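Local coordinates for delta-endotoxin CYTB (Bacillus thuringiensis serovar kyushuensis, PDB 1CBY), which kills dipteran larvae by making pores in the epithelial cell membrane of the insect midgut, once its dimeric protoxin has been converted to a monomeric active toxin, at the interface of chains A and B. Sequence-based numbering; all coordinates share one arbitrary frame. Chains: chain A/B, Delta-endotoxin CYTB.

Contact 1: the interface of chains A and B. Residues chain A 150, 152, 154; chain B 30, 130, 133.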
loop_
_atom_site.group_PDB
_atom_site.type_symbol
_atom_site.label_atom_id
_atom_site.label_comp_id
_atom_site.label_asym_id
_atom_site.label_seq_id
_atom_site.Cartn_x
_atom_site.Cartn_y
_atom_site.Cartn_z
ATOM N N ILE A 150 -0.574 14.277 -1.823
ATOM C CA ILE A 150 -0.748 15.614 -1.296
ATOM C C ILE A 150 -1.890 15.628 -0.275
ATOM O O ILE A 150 -2.951 15.036 -0.497
ATOM C CB ILE A 150 -0.956 16.655 -2.430
ATOM C CG1 ILE A 150 -0.762 18.068 -1.884
ATOM C CG2 ILE A 150 -2.323 16.491 -3.072
ATOM C CD1 ILE A 150 -0.609 19.125 -2.956
ATOM N N GLU A 152 -1.591 14.257 2.800
ATOM C CA GLU A 152 -1.495 13.067 3.639
ATOM C C GLU A 152 -0.618 13.438 4.827
ATOM O O GLU A 152 0.324 14.209 4.685
ATOM C CB GLU A 152 -0.871 11.909 2.863
ATOM C CG GLU A 152 -1.638 11.494 1.604
ATOM C CD GLU A 152 -2.971 10.808 1.888
ATOM O OE1 GLU A 152 -3.331 10.622 3.071
ATOM O OE2 GLU A 152 -3.663 10.442 0.915
ATOM N N TRP A 154 1.778 11.851 6.485
ATOM C CA TRP A 154 3.188 11.461 6.496
ATOM C C TRP A 154 4.128 12.396 5.748
ATOM O O TRP A 154 5.347 12.216 5.797
ATOM C CB TRP A 154 3.368 10.015 6.013
ATOM C CG TRP A 154 2.893 9.749 4.624
ATOM C CD1 TRP A 154 3.577 9.977 3.469
ATOM C CD2 TRP A 154 1.633 9.187 4.241
ATOM N NE1 TRP A 154 2.820 9.593 2.389
ATOM C CE2 TRP A 154 1.623 9.104 2.835
ATOM C CE3 TRP A 154 0.513 8.743 4.953
ATOM C CZ2 TRP A 154 0.538 8.596 2.124
ATOM C CZ3 TRP A 154 -0.566 8.234 4.247
ATOM C CH2 TRP A 154 -0.545 8.168 2.843
ATOM N N HIS B 30 -2.504 4.466 7.662
ATOM C CA HIS B 30 -2.239 3.998 6.311
ATOM C C HIS B 30 -1.244 2.860 6.462
ATOM O O HIS B 30 -0.039 3.086 6.577
ATOM C CB HIS B 30 -1.639 5.114 5.468
ATOM C CG HIS B 30 -1.547 4.780 4.015
ATOM N ND1 HIS B 30 -0.359 4.410 3.438
ATOM C CD2 HIS B 30 -2.528 4.767 3.080
ATOM C CE1 HIS B 30 -0.637 4.182 2.169
ATOM N NE2 HIS B 30 -1.937 4.384 1.905
ATOM N N SER B 130 -8.260 10.955 0.335
ATOM C CA SER B 130 -7.436 9.773 0.543
ATOM C C SER B 130 -7.929 8.592 -0.285
ATOM O O SER B 130 -7.134 7.925 -0.940
ATOM C CB SER B 130 -7.410 9.388 2.020
ATOM O OG SER B 130 -6.748 10.371 2.800
ATOM N N ASN B 133 -7.237 9.030 -3.887
ATOM C CA ASN B 133 -5.795 9.025 -4.093
ATOM C C ASN B 133 -5.363 7.563 -4.130
ATOM O O ASN B 133 -4.517 7.181 -4.933
ATOM C CB ASN B 133 -5.068 9.759 -2.966
ATOM C CG ASN B 133 -5.000 11.263 -3.187
ATOM O OD1 ASN B 133 -4.603 12.006 -2.290
ATOM N ND2 ASN B 133 -5.380 11.719 -4.378
#
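A:Trp154 and B:His30 meet through two quite different first torsions. The tryptophan CG sits between its backbone N and carbonyl carbon (chi1 60°), which turns the six-membered end of the indole toward chain B, while the histidine CG is anti to the backbone N (chi1 -171°) and presents a ring face. Indole corner then covers imidazole face: CH2 of A:Trp154 lies 3.7 Å above the ring of B:His30, over its centre. Next to it, CZ3 of the tryptophan rests 3.5 Å from CB of the histidine, so the contact runs down from the ring onto its stem. The two ring planes are inclined by about 36°, and the overlap is partial. On one face of the indole, CB of A:Glu152 packs 3.6 Å above the plane near the rim, and the indole is thus held between its own chain and the partner. From there the glutamate chain bends at chi2 and carries its carboxylate to the start of helix 129-141 of chain B. Its OE1 accepts a weak hydrogen bond of 3.4 Å from the hydroxyl OG of B:Ser130. OD1 of B:Asn133 passes 3.7 Å from OE2 without a bond, the two side chains sliding past each other in opposite directions. Proximity to the helix start may suit the negative charge. As a worked example of a mixed patch, the site braces the partner's N-terminal arm with an aromatic contact and adds a light polar touch between the two toxin bodies.

Contact 2: the interface of chains A and B. Residues chain A 37, 41, 58, 62, 237; chain B 29, 31.
A:Leu58 and B:Ile31 touch by their methyl ends, CD1 of the leucine lying 4.0 Å from CD1 of the isoleucine, with the two side chains at about a right angle. The other leucine branch, CD2, packs 3.8 Å above one face of the A:Phe237 ring, toward its rim, so chain A supplies a small greasy wall beside the arm of chain B. Moving outward, the aliphatic part of B:Lys29 continues this surface: its CG lies 3.7 Å from CB of A:Ser37. The lysine chain runs extended until its last torsion, where a bend (chi4 -57°) swings the ammonium group in among oxygens of chain A. It illustrates how an amine at an interface can be gripped from several directions by a carboxylate, an amide and water. NZ of B:Lys29 forms a salt bridge of 3.1 Å with the carboxylate OD2 of A:Asp41, which it approaches from above the carboxylate plane, 46° out of it. With the amide oxygen OD1 of A:Asn62, on helix 54-63, NZ makes a better aligned hydrogen bond of 2.9 Å, in the carbonyl plane and on a lone pair. Both acceptor side chains cross the lysine at about a right angle. Two waters also bond the ammonium group. Water 1, 3.0 Å from NZ of B:Lys29, also bonds the hydroxyl of A:Ser37. Water 2 links the same ammonium to chain A, lying 2.8 Å from OD1 of A:Asn62.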
loop_
_atom_site.group_PDB
_atom_site.type_symbol
_atom_site.label_atom_id
_atom_site.label_comp_id
_atom_site.label_asym_id
_atom_site.label_seq_id
_atom_site.Cartn_x
_atom_site.Cartn_y
_atom_site.Cartn_z
ATOM N N SER A 37 -8.123 6.387 12.636
ATOM C CA SER A 37 -7.321 6.212 13.844
ATOM C C SER A 37 -7.914 6.860 15.092
ATOM O O SER A 37 -8.644 7.849 15.008
ATOM C CB SER A 37 -5.908 6.760 13.605
ATOM O OG SER A 37 -5.047 6.496 14.702
ATOM N N ASP A 41 -1.663 10.091 13.584
ATOM C CA ASP A 41 -0.777 9.175 12.868
ATOM C C ASP A 41 -0.089 9.893 11.707
ATOM O O ASP A 41 -0.712 10.185 10.689
ATOM C CB ASP A 41 -1.580 7.982 12.335
ATOM C CG ASP A 41 -0.698 6.821 11.876
ATOM O OD1 ASP A 41 0.470 7.040 11.491
ATOM O OD2 ASP A 41 -1.184 5.671 11.896
ATOM N N LEU A 58 1.466 -2.718 16.027
ATOM C CA LEU A 58 0.675 -1.504 16.145
ATOM C C LEU A 58 1.089 -0.717 17.387
ATOM O O LEU A 58 1.164 0.516 17.357
ATOM C CB LEU A 58 -0.811 -1.862 16.181
ATOM C CG LEU A 58 -1.787 -0.919 15.475
ATOM C CD1 LEU A 58 -1.214 -0.414 14.156
ATOM C CD2 LEU A 58 -3.096 -1.647 15.243
ATOM N N ASN A 62 2.652 3.085 17.230
ATOM C CA ASN A 62 2.082 4.200 17.985
ATOM C C ASN A 62 3.071 4.838 18.939
ATOM O O ASN A 62 3.077 6.059 19.097
ATOM C CB ASN A 62 0.850 3.763 18.776
ATOM C CG ASN A 62 -0.328 3.444 17.888
ATOM O OD1 ASN A 62 -0.296 3.677 16.673
ATOM N ND2 ASN A 62 -1.382 2.904 18.485
ATOM N N PHE A 237 -7.458 -1.605 17.418
ATOM C CA PHE A 237 -7.422 -0.278 16.819
ATOM C C PHE A 237 -7.884 0.868 17.720
ATOM O O PHE A 237 -7.851 2.028 17.314
ATOM C CB PHE A 237 -8.163 -0.278 15.483
ATOM C CG PHE A 237 -7.474 -1.090 14.420
ATOM C CD1 PHE A 237 -7.729 -2.451 14.287
ATOM C CD2 PHE A 237 -6.537 -0.502 13.576
ATOM C CE1 PHE A 237 -7.057 -3.215 13.331
ATOM C CE2 PHE A 237 -5.862 -1.259 12.618
ATOM C CZ PHE A 237 -6.122 -2.616 12.497
ATOM N N LYS B 29 -5.052 5.742 9.671
ATOM C CA LYS B 29 -3.849 4.931 9.616
ATOM C C LYS B 29 -3.721 4.443 8.183
ATOM O O LYS B 29 -4.722 4.133 7.535
ATOM C CB LYS B 29 -3.944 3.739 10.570
ATOM C CG LYS B 29 -3.847 4.120 12.030
ATOM C CD LYS B 29 -3.722 2.897 12.912
ATOM C CE LYS B 29 -3.375 3.287 14.341
ATOM N NZ LYS B 29 -2.112 4.081 14.397
ATOM N N ILE B 31 -1.763 1.640 6.512
ATOM C CA ILE B 31 -0.940 0.452 6.703
ATOM C C ILE B 31 -0.924 -0.495 5.511
ATOM O O ILE B 31 -1.966 -1.006 5.108
ATOM C CB ILE B 31 -1.449 -0.370 7.912
ATOM C CG1 ILE B 31 -1.565 0.515 9.152
ATOM C CG2 ILE B 31 -0.518 -1.545 8.183
ATOM C CD1 ILE B 31 -2.298 -0.149 10.295
HETATM O O HOH W 1 -2.428 6.246 16.392
HETATM O O HOH W 2 0.745 3.994 14.137
#

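Contact 3: the interface of chains A and B. Residues chain A 32-33, 43-45, 154; chain B 30-32.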
loop_
_atom_site.group_PDB
_atom_site.type_symbol
_atom_site.label_atom_id
_atom_site.label_comp_id
_atom_site.label_asym_id
_atom_site.label_seq_id
_atom_site.Cartn_x
_atom_site.Cartn_y
_atom_site.Cartn_z
ATOM N N VAL A 32 -3.858 -2.832 1.438
ATOM C CA VAL A 32 -3.532 -1.449 1.764
ATOM C C VAL A 32 -4.706 -1.026 2.639
ATOM O O VAL A 32 -5.837 -0.899 2.166
ATOM C CB VAL A 32 -3.458 -0.551 0.521
ATOM C CG1 VAL A 32 -2.999 0.843 0.919
ATOM C CG2 VAL A 32 -2.507 -1.143 -0.492
ATOM N N LEU A 33 -4.445 -0.912 3.933
ATOM C CA LEU A 33 -5.460 -0.551 4.908
ATOM C C LEU A 33 -5.466 0.923 5.281
ATOM O O LEU A 33 -4.454 1.465 5.740
ATOM C CB LEU A 33 -5.253 -1.353 6.193
ATOM C CG LEU A 33 -6.372 -2.249 6.723
ATOM C CD1 LEU A 33 -6.032 -2.620 8.158
ATOM C CD2 LEU A 33 -7.719 -1.550 6.666
ATOM N N PHE A 43 2.702 8.609 10.116
ATOM C CA PHE A 43 3.610 7.600 9.583
ATOM C C PHE A 43 2.982 6.822 8.444
ATOM O O PHE A 43 1.799 6.481 8.497
ATOM C CB PHE A 43 3.988 6.585 10.675
ATOM C CG PHE A 43 5.235 6.927 11.429
ATOM C CD1 PHE A 43 6.460 7.011 10.776
ATOM C CD2 PHE A 43 5.191 7.158 12.799
ATOM C CE1 PHE A 43 7.630 7.320 11.476
ATOM C CE2 PHE A 43 6.353 7.469 13.510
ATOM C CZ PHE A 43 7.576 7.549 12.846
ATOM N N ASN A 44 3.763 6.597 7.391
ATOM C CA ASN A 44 3.321 5.777 6.269
ATOM C C ASN A 44 3.792 4.405 6.776
ATOM O O ASN A 44 4.997 4.126 6.856
ATOM C CB ASN A 44 4.047 6.166 4.982
ATOM C CG ASN A 44 3.365 5.625 3.728
ATOM O OD1 ASN A 44 3.737 5.991 2.614
ATOM N ND2 ASN A 44 2.371 4.761 3.898
ATOM N N THR A 45 2.839 3.594 7.207
ATOM C CA THR A 45 3.134 2.299 7.786
ATOM C C THR A 45 3.153 1.087 6.847
ATOM O O THR A 45 2.271 0.922 5.998
ATOM C CB THR A 45 2.167 2.049 8.944
ATOM O OG1 THR A 45 2.072 3.240 9.735
ATOM C CG2 THR A 45 2.666 0.938 9.823
ATOM N N TRP A 154 1.778 11.851 6.485
ATOM C CA TRP A 154 3.188 11.461 6.496
ATOM C C TRP A 154 4.128 12.396 5.748
ATOM O O TRP A 154 5.347 12.216 5.797
ATOM C CB TRP A 154 3.368 10.015 6.013
ATOM C CG TRP A 154 2.893 9.749 4.624
ATOM C CD1 TRP A 154 3.577 9.977 3.469
ATOM C CD2 TRP A 154 1.633 9.187 4.241
ATOM N NE1 TRP A 154 2.820 9.593 2.389
ATOM C CE2 TRP A 154 1.623 9.104 2.835
ATOM C CE3 TRP A 154 0.513 8.743 4.953
ATOM C CZ2 TRP A 154 0.538 8.596 2.124
ATOM C CZ3 TRP A 154 -0.566 8.234 4.247
ATOM C CH2 TRP A 154 -0.545 8.168 2.843
ATOM N N HIS B 30 -2.504 4.466 7.662
ATOM C CA HIS B 30 -2.239 3.998 6.311
ATOM C C HIS B 30 -1.244 2.860 6.462
ATOM O O HIS B 30 -0.039 3.086 6.577
ATOM C CB HIS B 30 -1.639 5.114 5.468
ATOM C CG HIS B 30 -1.547 4.780 4.015
ATOM N ND1 HIS B 30 -0.359 4.410 3.438
ATOM C CD2 HIS B 30 -2.528 4.767 3.080
ATOM C CE1 HIS B 30 -0.637 4.182 2.169
ATOM N NE2 HIS B 30 -1.937 4.384 1.905
ATOM N N ILE B 31 -1.763 1.640 6.512
ATOM C CA ILE B 31 -0.940 0.452 6.703
ATOM C C ILE B 31 -0.924 -0.495 5.511
ATOM O O ILE B 31 -1.966 -1.006 5.108
ATOM C CB ILE B 31 -1.449 -0.370 7.912
ATOM C CG1 ILE B 31 -1.565 0.515 9.152
ATOM C CG2 ILE B 31 -0.518 -1.545 8.183
ATOM C CD1 ILE B 31 -2.298 -0.149 10.295
ATOM N N VAL B 32 0.251 -0.723 4.938
ATOM C CA VAL B 32 0.362 -1.675 3.840
ATOM C C VAL B 32 0.631 -2.989 4.564
ATOM O O VAL B 32 1.696 -3.182 5.154
ATOM C CB VAL B 32 1.527 -1.353 2.894
ATOM C CG1 VAL B 32 1.511 -2.310 1.713
ATOM C CG2 VAL B 32 1.422 0.075 2.409
HETATM O O HOH W 3 -0.297 4.932 9.140
#
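A:Thr45 and B:Ile31 form a small apolar centre, with CB of the threonine 4.0 Å from CG1 of the isoleucine. On the other side of the arm, CG1 of A:Val32 reaches to 3.8 Å from NE2 of B:His30. The polar grip on that imidazole comes from A:Asn44, whose CG is anti to the backbone N (chi1 -164°) and lies over the centre of the indole of A:Trp154, which also backs the histidine. Side by side with the imidazole, its plane turned by 54°, the asparagine hydrogen-bonds through ND2 to ND1 of B:His30 at 2.8 Å. Further out, backbone bonds take over. A:Leu33 and B:Ile31 exchange a reciprocal antiparallel pair, N of A:Leu33 to O of B:Ile31 being 2.7 Å. On the opposite edge, the parallel strand 44-48 gives N of A:Thr45 to O of B:His30 and takes N of B:Val32 on O of A:Thr45, 2.8 Å apart. Water 3 bridges O of A:Phe43 and OG1 of A:Thr45 to B:His30, lying 2.7 Å from the histidine N. In this worked example of strand exchange, the arm of chain B lies between the arm and strand 44-48 of chain A, and the intertwined arms interlock the dimeric protoxin.

Contact 4: the interface of chains A and B. Residues chain A 33, 35-36, 237; chain B 49-51, 54.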
loop_
_atom_site.group_PDB
_atom_site.type_symbol
_atom_site.label_atom_id
_atom_site.label_comp_id
_atom_site.label_asym_id
_atom_site.label_seq_id
_atom_site.Cartn_x
_atom_site.Cartn_y
_atom_site.Cartn_z
ATOM N N LEU A 33 -4.445 -0.912 3.933
ATOM C CA LEU A 33 -5.460 -0.551 4.908
ATOM C C LEU A 33 -5.466 0.923 5.281
ATOM O O LEU A 33 -4.454 1.465 5.740
ATOM C CB LEU A 33 -5.253 -1.353 6.193
ATOM C CG LEU A 33 -6.372 -2.249 6.723
ATOM C CD1 LEU A 33 -6.032 -2.620 8.158
ATOM C CD2 LEU A 33 -7.719 -1.550 6.666
ATOM N N VAL A 35 -7.745 2.975 7.679
ATOM C CA VAL A 35 -8.782 2.882 8.691
ATOM C C VAL A 35 -8.667 4.087 9.635
ATOM O O VAL A 35 -7.558 4.535 9.929
ATOM C CB VAL A 35 -8.606 1.553 9.479
ATOM C CG1 VAL A 35 -7.347 1.587 10.329
ATOM C CG2 VAL A 35 -9.791 1.278 10.325
ATOM N N PRO A 36 -9.808 4.681 10.047
ATOM C CA PRO A 36 -9.785 5.837 10.955
ATOM C C PRO A 36 -9.074 5.531 12.274
ATOM O O PRO A 36 -9.381 4.543 12.935
ATOM C CB PRO A 36 -11.272 6.166 11.142
ATOM C CG PRO A 36 -11.984 4.905 10.746
ATOM C CD PRO A 36 -11.182 4.411 9.591
ATOM N N PHE A 237 -7.458 -1.605 17.418
ATOM C CA PHE A 237 -7.422 -0.278 16.819
ATOM C C PHE A 237 -7.884 0.868 17.720
ATOM O O PHE A 237 -7.851 2.028 17.314
ATOM C CB PHE A 237 -8.163 -0.278 15.483
ATOM C CG PHE A 237 -7.474 -1.090 14.420
ATOM C CD1 PHE A 237 -7.729 -2.451 14.287
ATOM C CD2 PHE A 237 -6.537 -0.502 13.576
ATOM C CE1 PHE A 237 -7.057 -3.215 13.331
ATOM C CE2 PHE A 237 -5.862 -1.259 12.618
ATOM C CZ PHE A 237 -6.122 -2.616 12.497
ATOM N N VAL B 49 -12.139 1.004 5.271
ATOM C CA VAL B 49 -13.264 0.650 6.131
ATOM C C VAL B 49 -12.919 0.884 7.600
ATOM O O VAL B 49 -11.803 1.285 7.932
ATOM C CB VAL B 49 -13.628 -0.860 5.967
ATOM C CG1 VAL B 49 -13.973 -1.189 4.513
ATOM C CG2 VAL B 49 -12.472 -1.739 6.445
ATOM N N GLN B 50 -13.882 0.621 8.479
ATOM C CA GLN B 50 -13.681 0.760 9.917
ATOM C C GLN B 50 -13.300 -0.613 10.480
ATOM O O GLN B 50 -13.712 -1.646 9.950
ATOM C CB GLN B 50 -14.951 1.296 10.575
ATOM C CG GLN B 50 -15.248 2.741 10.201
ATOM C CD GLN B 50 -16.572 3.229 10.747
ATOM O OE1 GLN B 50 -17.402 3.753 10.009
ATOM N NE2 GLN B 50 -16.779 3.061 12.045
ATOM N N PRO B 51 -12.535 -0.645 11.585
ATOM C CA PRO B 51 -12.103 -1.901 12.205
ATOM C C PRO B 51 -13.179 -2.973 12.344
ATOM O O PRO B 51 -12.981 -4.110 11.920
ATOM C CB PRO B 51 -11.591 -1.442 13.567
ATOM C CG PRO B 51 -11.034 -0.080 13.266
ATOM C CD PRO B 51 -12.131 0.507 12.412
ATOM N N ILE B 54 -13.843 -4.908 9.104
ATOM C CA ILE B 54 -12.726 -5.518 8.396
ATOM C C ILE B 54 -13.044 -6.981 8.097
ATOM O O ILE B 54 -12.793 -7.463 6.993
ATOM C CB ILE B 54 -11.407 -5.391 9.210
ATOM C CG1 ILE B 54 -10.912 -3.937 9.166
ATOM C CG2 ILE B 54 -10.347 -6.360 8.688
ATOM C CD1 ILE B 54 -9.724 -3.643 10.057
#
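The C-terminal end of the arm strand 28-36 lies against the loop that leads from strand 44-48 of the partner into its 3-10 helix 51-53, and A:Val35 packs here on B:Pro51. The CG2 branch of the valine, anti to the backbone N, points at the proline ring and lies 3.5 Å from CG of B:Pro51. The same methyl stands 3.9 Å from CA of B:Gln50, so one branch spans two successive residues. A:Pro36 takes the next position along: its CG meets CG of B:Gln50 at 4.0 Å, the two side chains crossing at about a right angle, and the glutamine runs on extended beyond CG. CD of this proline also rests 3.6 Å from the carbonyl O of B:Val49. From helix 233-237 of chain A comes A:Phe237, a second apolar surface beside A:Val35: its CB is 3.6 Å from CG of B:Pro51, and the proline lies off the ring plane, near CG and CD1. Its CE1 lies 4.2 Å from CD1 of B:Ile54, at the start of helix 54-63. That isoleucine methyl also approaches A:Leu33, CD1 to CD1 at 4.3 Å. The fit among these residues is mainly apolar packing, a useful complement to strand pairing. The site seats the outgoing end of each arm, just ahead of the processing stop at A:Ser38 or B:Ser38, on the body of the other protoxin subunit.

All four contacts lie along or beside the exchanged N-terminal arms. Contact 3 lies about 9 Å from contact 1 and about 8 Å from contact 2, between C-alpha centres, and shares A:Trp154 and B:His30 with the first and B:Ile31 with the second. Contact 4, about 12 Å from contact 3, is tied to it by A:Leu33 and to contact 2 by A:Phe237; contacts 1 and 4 are about 15 Å apart. Two-fold symmetry repeats every contact. Strand 28-36 precedes the processing stop at Ser38 of each chain; losing it would be expected to dismantle much of the network, consistent with a monomeric active toxin.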